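Beta-Lactamase/D-Alanine Carboxypeptidase (Pseudomonas syringae pv. tomato, PDB 5EVI) probably hydrolyses the beta-lactam ring of antibiotics to give substituted beta-amino acids, as a class C serine beta-lactamase. Local coordinates at residues G106-P109 with V110-G114; T280-L284 with D285-A289; Y263-G267 with G268-D272. All blocks are in the same frame, centred on the assembly; numbering follows the deposited sequence.

How the interactions relate
Interactions 1 and 3 are largely buried and pack against each other, the rings of F111 and H112 at the entry to the helix of interaction 1 meeting Y263 and F264 of the hairpin in interaction 3; their centres are about 17 Å apart. Interaction 2 lies nearer the surface, about 13 Å from interaction 3 between centres, and closes the run that begins with that hairpin: strands 262-266, 269-271 and 276-278, then helix 284-290. The chemistry follows the place. Interaction 1 rests on side-chain packing round a proline, interaction 2 on backbone bonds at a helix start with apolar packing on one side, and interaction 3 on a ladder of strand bonds.

Interaction 1 (G106-P109 with V110-G114); sequences GKIP and VFHLG
The imidazole of H112 approaches the carbonyl oxygen of P109 with a ring carbon: CD2 comes within 3.5 Å of P109 O, which lies at the ring edge and in its plane, while H112 CB stands 3.7 Å from P109 O. The stretch is the entry to the short helix 112-115, where the chain changes from the extended conformation of I108 and P109 to helical turns. The turns are tied by backbone bonds that span three residues, L113 N giving its hydrogen to V110 O at 3.0 Å. Proline suits its place because it has no N-H in need of a partner and because its rigid ring offers a compact apolar surface to two aromatic neighbours. P109 CB meets F111 CE2 at 3.5 Å, obliquely to the phenyl plane; F111 brings its ring back there by setting CG between the backbone N and the carbonyl carbon (chi1 74°). P109 CD lies alongside the imidazole instead, 3.9 Å from H112 CD2. The CG2 branch of I108, crossing the histidine side chain at about a right angle, reaches the same corner, 3.6 Å from H112 CD2. The far edge of the phenyl also reaches over one imidazole face, F111 CZ lying 3.3 Å from that plane and displaced from the ring centre. The next layer belongs to other parts of the chain: V110 and L113 pack on helix 156-169, F111 meets the ring of Y263, and T117 OG1 is hydrogen-bonded to H112 ND1. That bond probably limits the rotation of the imidazole and keeps its CD2 edge on the side of P109 O; the CD2-H, weakly polarised by NE2, points only roughly at the oxygen, so the electrostatic gain is probably small beside the apolar packing.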
ATOM      1  N   GLY D 106      -9.179 -22.908  -3.381  1.00 53.26           N
ATOM      2  CA  GLY D 106      -9.504 -22.916  -4.802  1.00 51.77           C
ATOM      3  C   GLY D 106     -10.850 -22.335  -5.195  1.00 50.00           C
ATOM      4  O   GLY D 106     -10.921 -21.560  -6.149  1.00 47.63           O
ATOM      5  N   LYS D 107     -11.908 -22.704  -4.463  1.00 48.63           N
ATOM      6  CA  LYS D 107     -13.290 -22.292  -4.810  1.00 48.67           C
ATOM      7  C   LYS D 107     -13.734 -20.901  -4.291  1.00 46.58           C
ATOM      8  O   LYS D 107     -14.869 -20.487  -4.549  1.00 46.58           O
ATOM      9  CB  LYS D 107     -14.315 -23.376  -4.399  1.00 49.96           C
ATOM     10  CG  LYS D 107     -14.613 -23.516  -2.907  1.00 51.05           C
ATOM     11  CD  LYS D 107     -15.810 -24.438  -2.663  1.00 51.36           C
ATOM     12  CE  LYS D 107     -16.349 -24.318  -1.244  1.00 51.99           C
ATOM     13  NZ  LYS D 107     -17.605 -25.099  -1.025  1.00 52.24           N
ATOM     14  N   ILE D 108     -12.856 -20.198  -3.570  1.00 42.93           N
ATOM     15  CA  ILE D 108     -13.146 -18.851  -3.054  1.00 40.23           C
ATOM     16  C   ILE D 108     -12.846 -17.827  -4.154  1.00 37.61           C
ATOM     17  O   ILE D 108     -11.818 -17.949  -4.824  1.00 37.19           O
ATOM     18  CB  ILE D 108     -12.280 -18.522  -1.808  1.00 40.77           C
ATOM     19  CG1 ILE D 108     -12.556 -19.527  -0.685  1.00 41.46           C
ATOM     20  CG2 ILE D 108     -12.548 -17.103  -1.301  1.00 40.38           C
ATOM     21  CD1 ILE D 108     -11.478 -19.579   0.373  1.00 41.62           C
ATOM     22  N   PRO D 109     -13.729 -16.811  -4.338  1.00 35.53           N
ATOM     23  CA  PRO D 109     -13.426 -15.752  -5.325  1.00 33.28           C
ATOM     24  C   PRO D 109     -12.083 -15.022  -5.082  1.00 31.79           C
ATOM     25  O   PRO D 109     -11.663 -14.864  -3.936  1.00 30.48           O
ATOM     26  CB  PRO D 109     -14.615 -14.792  -5.185  1.00 34.33           C
ATOM     27  CG  PRO D 109     -15.745 -15.648  -4.690  1.00 34.73           C
ATOM     28  CD  PRO D 109     -15.106 -16.686  -3.808  1.00 34.91           C
ATOM     29  N   VAL D 110     -11.442 -14.581  -6.167  1.00 29.89           N
ATOM     30  CA  VAL D 110     -10.090 -13.986  -6.123  1.00 28.76           C
ATOM     31  C   VAL D 110     -10.052 -12.661  -5.350  1.00 26.61           C
ATOM     32  O   VAL D 110      -9.056 -12.378  -4.670  1.00 26.19           O
ATOM     33  CB  VAL D 110      -9.511 -13.790  -7.552  1.00 29.50           C
ATOM     34  CG1 VAL D 110      -8.188 -13.015  -7.556  1.00 30.32           C
ATOM     35  CG2 VAL D 110      -9.306 -15.132  -8.249  1.00 30.36           C
ATOM     36  N   PHE D 111     -11.121 -11.866  -5.441  1.00 24.43           N
ATOM     37  CA  PHE D 111     -11.131 -10.516  -4.846  1.00 23.92           C
ATOM     38  C   PHE D 111     -10.842 -10.521  -3.349  1.00 22.42           C
ATOM     39  O   PHE D 111     -10.185  -9.616  -2.841  1.00 22.38           O
ATOM     40  CB  PHE D 111     -12.430  -9.756  -5.156  1.00 23.71           C
ATOM     41  CG  PHE D 111     -13.647 -10.219  -4.395  1.00 23.91           C
ATOM     42  CD1 PHE D 111     -13.982  -9.647  -3.167  1.00 24.17           C
ATOM     43  CD2 PHE D 111     -14.505 -11.171  -4.939  1.00 24.60           C
ATOM     44  CE1 PHE D 111     -15.122 -10.046  -2.482  1.00 24.37           C
ATOM     45  CE2 PHE D 111     -15.657 -11.573  -4.251  1.00 24.56           C
ATOM     46  CZ  PHE D 111     -15.958 -11.007  -3.027  1.00 24.52           C
ATOM     47  N   HIS D 112     -11.306 -11.564  -2.660  1.00 21.23           N
ATOM     48  CA  HIS D 112     -11.048 -11.734  -1.226  1.00 20.73           C
ATOM     49  C   HIS D 112      -9.572 -11.678  -0.797  1.00 19.99           C
ATOM     50  O   HIS D 112      -9.292 -11.497   0.394  1.00 19.13           O
ATOM     51  CB  HIS D 112     -11.593 -13.082  -0.748  1.00 20.97           C
ATOM     52  CG  HIS D 112     -13.082 -13.149  -0.698  1.00 20.87           C
ATOM     53  ND1 HIS D 112     -13.833 -12.437   0.210  1.00 20.74           N
ATOM     54  CD2 HIS D 112     -13.959 -13.846  -1.453  1.00 20.81           C
ATOM     55  CE1 HIS D 112     -15.114 -12.710   0.025  1.00 20.45           C
ATOM     56  NE2 HIS D 112     -15.216 -13.545  -0.990  1.00 21.18           N
ATOM     57  N   LEU D 113      -8.651 -11.911  -1.731  1.00 19.47           N
ATOM     58  CA  LEU D 113      -7.216 -11.864  -1.441  1.00 19.55           C
ATOM     59  C   LEU D 113      -6.675 -10.442  -1.360  1.00 19.45           C
ATOM     60  O   LEU D 113      -5.600 -10.237  -0.811  1.00 18.63           O
ATOM     61  CB  LEU D 113      -6.427 -12.586  -2.531  1.00 19.95           C
ATOM     62  CG  LEU D 113      -6.684 -14.075  -2.797  1.00 20.50           C
ATOM     63  CD1 LEU D 113      -6.079 -14.455  -4.133  1.00 21.17           C
ATOM     64  CD2 LEU D 113      -6.096 -14.932  -1.689  1.00 21.27           C
ATOM     65  N   GLY D 114      -7.344  -9.504  -2.026  1.00 19.13           N
ATOM     66  CA  GLY D 114      -7.060  -8.079  -1.881  1.00 19.60           C
ATOM     67  C   GLY D 114      -7.819  -7.378  -0.773  1.00 19.84           C
ATOM     68  O   GLY D 114      -7.484  -6.245  -0.419  1.00 21.29           O
TER

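Interaction 2 (T280-L284 with D285-A289); sequences TPIHL and DVLLA
H283 meets D285, V286 and L287 at the start of helix 284-290, where it occupies the N-cap position. The backbone oxygen of H283 takes a good bond from L287 N (3.1 Å, 158° at the hydrogen, in the carbonyl plane) and a weak one from V286 N. L284 O then receives L288 N at 2.9 Å, and the regular helical pattern is under way. The packed side is leucine and isoleucine. I282, just before the cap, sends CG2 toward the fork of L287, 3.8 Å from L287 CD1 and nearly as close to its other methyl; a beta-branched residue suits this extended approach, and L287 is buried against W315, Y278 and helix 349-363. L284 and L288, four residues apart along the helix, make the second apolar pair. With CG opposite the backbone N (chi1 -177°), L284 brings its branch to L288, whose CD1 lies 4.0 Å from L284 CG; both lean on helix 349-363, L284 on Y357 and L288 on V353. Around the other side, the polar residues H283 and D285 are exposed. An aspartate in the first turn is well placed, since its negative charge would probably be stabilised by the positive end of the helix dipole. Contact between these two is slight: D285 OD2 lies 3.7 Å from H283 CB but 5.5 Å from H283 ND1.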
ATOM      1  N   THR D 280     -16.719  10.610   4.346  1.00 27.51           N
ATOM      2  CA  THR D 280     -16.958  11.954   4.866  1.00 29.42           C
ATOM      3  C   THR D 280     -18.227  11.931   5.737  1.00 30.71           C
ATOM      4  O   THR D 280     -19.146  11.144   5.457  1.00 31.27           O
ATOM      5  CB  THR D 280     -17.140  12.941   3.685  1.00 30.53           C
ATOM      6  OG1 THR D 280     -17.067  14.296   4.139  1.00 32.23           O
ATOM      7  CG2 THR D 280     -18.479  12.719   2.967  1.00 31.15           C
ATOM      8  N   PRO D 281     -18.283  12.758   6.805  1.00 31.99           N
ATOM      9  CA  PRO D 281     -17.233  13.625   7.357  1.00 31.97           C
ATOM     10  C   PRO D 281     -16.128  12.863   8.104  1.00 31.50           C
ATOM     11  O   PRO D 281     -16.407  11.922   8.867  1.00 29.82           O
ATOM     12  CB  PRO D 281     -17.997  14.558   8.309  1.00 32.97           C
ATOM     13  CG  PRO D 281     -19.266  13.838   8.622  1.00 33.04           C
ATOM     14  CD  PRO D 281     -19.602  13.065   7.389  1.00 32.54           C
ATOM     15  N   ILE D 282     -14.890  13.309   7.893  1.00 30.58           N
ATOM     16  CA  ILE D 282     -13.691  12.606   8.353  1.00 30.96           C
ATOM     17  C   ILE D 282     -13.348  13.045   9.778  1.00 30.51           C
ATOM     18  O   ILE D 282     -13.133  14.235  10.022  1.00 31.01           O
ATOM     19  CB  ILE D 282     -12.494  12.902   7.412  1.00 31.23           C
ATOM     20  CG1 ILE D 282     -12.835  12.503   5.971  1.00 31.20           C
ATOM     21  CG2 ILE D 282     -11.232  12.165   7.873  1.00 31.55           C
ATOM     22  CD1 ILE D 282     -12.023  13.243   4.946  1.00 30.81           C
ATOM     23  N   HIS D 283     -13.314  12.086  10.707  1.00 29.79           N
ATOM     24  CA  HIS D 283     -12.959  12.326  12.108  1.00 29.63           C
ATOM     25  C   HIS D 283     -11.619  11.669  12.433  1.00 28.43           C
ATOM     26  O   HIS D 283     -11.431  10.468  12.191  1.00 26.88           O
ATOM     27  CB  HIS D 283     -14.057  11.778  13.024  1.00 30.08           C
ATOM     28  CG  HIS D 283     -15.290  12.630  13.062  1.00 30.61           C
ATOM     29  ND1 HIS D 283     -16.486  12.248  12.490  1.00 30.97           N
ATOM     30  CD2 HIS D 283     -15.505  13.853  13.600  1.00 31.13           C
ATOM     31  CE1 HIS D 283     -17.383  13.202  12.673  1.00 30.99           C
ATOM     32  NE2 HIS D 283     -16.816  14.182  13.351  1.00 31.00           N
ATOM     33  N   LEU D 284     -10.686  12.456  12.965  1.00 28.02           N
ATOM     34  CA  LEU D 284      -9.348  11.944  13.315  1.00 27.88           C
ATOM     35  C   LEU D 284      -9.366  10.733  14.260  1.00 27.56           C
ATOM     36  O   LEU D 284      -8.573   9.811  14.071  1.00 26.09           O
ATOM     37  CB  LEU D 284      -8.478  13.059  13.902  1.00 27.96           C
ATOM     38  CG  LEU D 284      -7.024  12.705  14.268  1.00 28.21           C
ATOM     39  CD1 LEU D 284      -6.215  12.303  13.046  1.00 28.21           C
ATOM     40  CD2 LEU D 284      -6.341  13.843  15.023  1.00 28.63           C
ATOM     41  N   ASP D 285     -10.252  10.722  15.264  1.00 27.65           N
ATOM     42  CA  ASP D 285     -10.315   9.552  16.192  1.00 27.51           C
ATOM     43  C   ASP D 285     -10.576   8.282  15.416  1.00 26.86           C
ATOM     44  O   ASP D 285      -9.982   7.253  15.717  1.00 25.46           O
ATOM     45  CB  ASP D 285     -11.400   9.601  17.287  1.00 29.00           C
ATOM     46  CG  ASP D 285     -12.070  10.911  17.391  1.00 30.44           C
ATOM     47  OD1 ASP D 285     -11.727  11.650  18.330  1.00 33.02           O
ATOM     48  OD2 ASP D 285     -12.926  11.198  16.520  1.00 31.75           O
ATOM     49  N   VAL D 286     -11.483   8.373  14.434  1.00 25.84           N
ATOM     50  CA  VAL D 286     -11.880   7.229  13.615  1.00 25.39           C
ATOM     51  C   VAL D 286     -10.702   6.757  12.749  1.00 23.95           C
ATOM     52  O   VAL D 286     -10.493   5.561  12.613  1.00 22.26           O
ATOM     53  CB  VAL D 286     -13.101   7.551  12.702  1.00 26.13           C
ATOM     54  CG1 VAL D 286     -13.445   6.358  11.828  1.00 26.41           C
ATOM     55  CG2 VAL D 286     -14.323   7.984  13.520  1.00 26.79           C
ATOM     56  N   LEU D 287      -9.950   7.698  12.160  1.00 23.90           N
ATOM     57  CA  LEU D 287      -8.774   7.348  11.345  1.00 23.53           C
ATOM     58  C   LEU D 287      -7.735   6.647  12.218  1.00 23.58           C
ATOM     59  O   LEU D 287      -7.114   5.658  11.807  1.00 24.11           O
ATOM     60  CB  LEU D 287      -8.133   8.588  10.716  1.00 23.66           C
ATOM     61  CG  LEU D 287      -8.934   9.472   9.768  1.00 23.67           C
ATOM     62  CD1 LEU D 287      -8.012  10.549   9.219  1.00 23.76           C
ATOM     63  CD2 LEU D 287      -9.558   8.673   8.632  1.00 23.64           C
ATOM     64  N   LEU D 288      -7.551   7.160  13.427  1.00 22.89           N
ATOM     65  CA  LEU D 288      -6.598   6.573  14.348  1.00 23.11           C
ATOM     66  C   LEU D 288      -7.023   5.153  14.741  1.00 22.50           C
ATOM     67  O   LEU D 288      -6.216   4.233  14.651  1.00 22.79           O
ATOM     68  CB  LEU D 288      -6.396   7.462  15.576  1.00 23.32           C
ATOM     69  CG  LEU D 288      -5.700   8.783  15.274  1.00 23.06           C
ATOM     70  CD1 LEU D 288      -5.775   9.672  16.499  1.00 23.78           C
ATOM     71  CD2 LEU D 288      -4.252   8.579  14.829  1.00 23.23           C
ATOM     72  N   ALA D 289      -8.295   4.972  15.102  1.00 21.86           N
ATOM     73  CA  ALA D 289      -8.799   3.655  15.494  1.00 22.05           C
ATOM     74  C   ALA D 289      -8.654   2.666  14.357  1.00 21.80           C
ATOM     75  O   ALA D 289      -8.250   1.517  14.565  1.00 20.91           O
ATOM     76  CB  ALA D 289     -10.259   3.727  15.935  1.00 22.16           C
TER

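Interaction 3 (Y263-G267 with G268-D272); sequences YFKVG and GMTQD
Strands 263-266 and 269-271 run antiparallel, their axes 4.7 Å apart at the closest, and a type II' turn from V266 to M269 joins them. At the turn V266 N gives a nearly straight bond to M269 O (2.8 Å), whereas the return bond, M269 N to V266 O at 3.2 Å, comes from above the carbonyl plane. G267 takes positive phi (59°), which a residue without a side chain adopts most easily, and G268 completes the corner. Further along, Q271 N bonds to F264 O at 2.8 Å. Q271 O meets Y263 N at 2.9 Å and F264 N only weakly, so two residues face one: a classic beta bulge. This hairpin lies inside the large antiparallel sheet of the class C beta-lactamase fold, flanked by strands 276-278 and 299-308. V266 and M269 (present as selenomethionine) run alongside each other on one face; the bend at chi3 (101°) carries M269 CE to 3.9 Å from V266 CB, apolar groups suited to a buried face shared with M295. F264 and Q271 share that face. On the other, exposed K265 bends so that its CE comes 3.3 Å from T270 OG1, a flexible chain lying across a short hydroxyl side chain. The Q271 amide is held at both ends: OE1 is hydrogen-bonded to R152 NH2, and NE2 gives a bond to D272 O at 3.0 Å.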
ATOM      1  N   TYR D 263     -15.489  -2.995  -0.700  1.00 20.59           N
ATOM      2  CA  TYR D 263     -16.091  -4.342  -0.661  1.00 20.87           C
ATOM      3  C   TYR D 263     -16.697  -4.678   0.702  1.00 21.04           C
ATOM      4  O   TYR D 263     -17.711  -5.364   0.761  1.00 20.75           O
ATOM      5  CB  TYR D 263     -15.047  -5.381  -1.025  1.00 20.54           C
ATOM      6  CG  TYR D 263     -14.617  -5.410  -2.458  1.00 20.70           C
ATOM      7  CD1 TYR D 263     -15.364  -6.092  -3.417  1.00 21.09           C
ATOM      8  CD2 TYR D 263     -13.417  -4.806  -2.861  1.00 20.96           C
ATOM      9  CE1 TYR D 263     -14.945  -6.142  -4.743  1.00 21.19           C
ATOM     10  CE2 TYR D 263     -12.981  -4.857  -4.176  1.00 21.11           C
ATOM     11  CZ  TYR D 263     -13.751  -5.517  -5.116  1.00 21.44           C
ATOM     12  OH  TYR D 263     -13.344  -5.588  -6.412  1.00 19.85           O
ATOM     13  N   PHE D 264     -16.083  -4.209   1.796  1.00 21.44           N
ATOM     14  CA  PHE D 264     -16.577  -4.524   3.153  1.00 22.31           C
ATOM     15  C   PHE D 264     -16.566  -3.318   4.104  1.00 22.81           C
ATOM     16  O   PHE D 264     -15.723  -2.424   3.983  1.00 21.23           O
ATOM     17  CB  PHE D 264     -15.730  -5.655   3.751  1.00 22.55           C
ATOM     18  CG  PHE D 264     -15.713  -6.900   2.919  1.00 22.57           C
ATOM     19  CD1 PHE D 264     -16.720  -7.859   3.063  1.00 22.79           C
ATOM     20  CD2 PHE D 264     -14.705  -7.130   2.005  1.00 23.07           C
ATOM     21  CE1 PHE D 264     -16.722  -9.007   2.292  1.00 22.26           C
ATOM     22  CE2 PHE D 264     -14.695  -8.279   1.229  1.00 22.46           C
ATOM     23  CZ  PHE D 264     -15.704  -9.224   1.376  1.00 22.99           C
ATOM     24  N   LYS D 265     -17.520  -3.295   5.038  1.00 23.73           N
ATOM     25  CA  LYS D 265     -17.460  -2.409   6.203  1.00 24.34           C
ATOM     26  C   LYS D 265     -16.802  -3.207   7.327  1.00 24.49           C
ATOM     27  O   LYS D 265     -17.245  -4.331   7.613  1.00 23.51           O
ATOM     28  CB  LYS D 265     -18.863  -1.943   6.630  1.00 25.43           C
ATOM     29  CG  LYS D 265     -19.430  -0.774   5.822  1.00 25.92           C
ATOM     30  CD  LYS D 265     -19.320   0.556   6.566  1.00 26.41           C
ATOM     31  CE  LYS D 265     -19.130   1.743   5.640  1.00 26.42           C
ATOM     32  NZ  LYS D 265     -20.042   1.828   4.473  1.00 26.25           N
ATOM     33  N   VAL D 266     -15.756  -2.641   7.938  1.00 24.50           N
ATOM     34  CA  VAL D 266     -14.975  -3.307   9.017  1.00 25.61           C
ATOM     35  C   VAL D 266     -14.801  -2.290  10.137  1.00 25.88           C
ATOM     36  O   VAL D 266     -13.876  -1.482  10.106  1.00 27.21           O
ATOM     37  CB  VAL D 266     -13.591  -3.807   8.522  1.00 25.45           C
ATOM     38  CG1 VAL D 266     -12.884  -4.624   9.602  1.00 25.67           C
ATOM     39  CG2 VAL D 266     -13.738  -4.656   7.265  1.00 26.00           C
ATOM     40  N   GLY D 267     -15.705  -2.312  11.116  1.00 26.49           N
ATOM     41  CA  GLY D 267     -15.843  -1.197  12.055  1.00 26.51           C
ATOM     42  C   GLY D 267     -16.163   0.076  11.280  1.00 26.71           C
ATOM     43  O   GLY D 267     -17.052   0.082  10.409  1.00 25.91           O
ATOM     44  N   GLY D 268     -15.399   1.136  11.548  1.00 26.57           N
ATOM     45  CA  GLY D 268     -15.574   2.423  10.866  1.00 26.52           C
ATOM     46  C   GLY D 268     -14.855   2.567   9.515  1.00 26.32           C
ATOM     47  O   GLY D 268     -14.969   3.607   8.866  1.00 27.21           O
HETATM   48  N   MSE D 269     -14.116   1.537   9.106  1.00 25.09           N
HETATM   49  CA  MSE D 269     -13.302   1.549   7.889  1.00 25.15           C
HETATM   50  C   MSE D 269     -14.005   0.790   6.798  1.00 24.03           C
HETATM   51  O   MSE D 269     -14.612  -0.243   7.053  1.00 24.38           O
HETATM   52  CB  MSE D 269     -11.965   0.902   8.269  1.00 26.49           C
HETATM   53  CG  MSE D 269     -11.135   0.393   7.105  1.00 28.21           C
HETATM   54 SE   MSE D 269      -9.542  -0.292   8.008  0.46 31.26          SE
HETATM   55  CE  MSE D 269     -10.101  -2.172   7.929  1.00 31.01           C
ATOM     56  N   THR D 270     -13.938   1.305   5.571  1.00 22.87           N
ATOM     57  CA  THR D 270     -14.367   0.574   4.383  1.00 22.00           C
ATOM     58  C   THR D 270     -13.097  -0.064   3.817  1.00 21.09           C
ATOM     59  O   THR D 270     -12.099   0.632   3.651  1.00 19.90           O
ATOM     60  CB  THR D 270     -15.038   1.522   3.355  1.00 22.18           C
ATOM     61  OG1 THR D 270     -16.307   1.952   3.861  1.00 22.67           O
ATOM     62  CG2 THR D 270     -15.257   0.834   2.002  1.00 22.17           C
ATOM     63  N   GLN D 271     -13.139  -1.381   3.568  1.00 20.27           N
ATOM     64  CA  GLN D 271     -12.021  -2.119   2.951  1.00 19.37           C
ATOM     65  C   GLN D 271     -12.138  -2.107   1.428  1.00 18.62           C
ATOM     66  O   GLN D 271     -13.140  -2.602   0.873  1.00 18.21           O
ATOM     67  CB  GLN D 271     -11.991  -3.583   3.438  1.00 19.24           C
ATOM     68  CG  GLN D 271     -10.840  -4.423   2.874  1.00 19.36           C
ATOM     69  CD  GLN D 271      -9.485  -3.948   3.374  1.00 19.76           C
ATOM     70  OE1 GLN D 271      -9.269  -3.865   4.579  1.00 20.31           O
ATOM     71  NE2 GLN D 271      -8.584  -3.605   2.461  1.00 19.98           N
ATOM     72  N   ASP D 272     -11.105  -1.588   0.751  1.00 17.95           N
ATOM     73  CA  ASP D 272     -11.005  -1.651  -0.717  1.00 17.63           C
ATOM     74  C   ASP D 272     -10.087  -2.818  -1.106  1.00 17.47           C
ATOM     75  O   ASP D 272      -9.864  -3.728  -0.282  1.00 17.32           O
ATOM     76  CB  ASP D 272     -10.512  -0.306  -1.275  1.00 17.41           C
ATOM     77  CG  ASP D 272     -11.337   0.875  -0.795  1.00 17.59           C
ATOM     78  OD1 ASP D 272     -12.364   0.666  -0.069  1.00 18.42           O
ATOM     79  OD2 ASP D 272     -10.967   2.020  -1.156  1.00 17.10           O
TER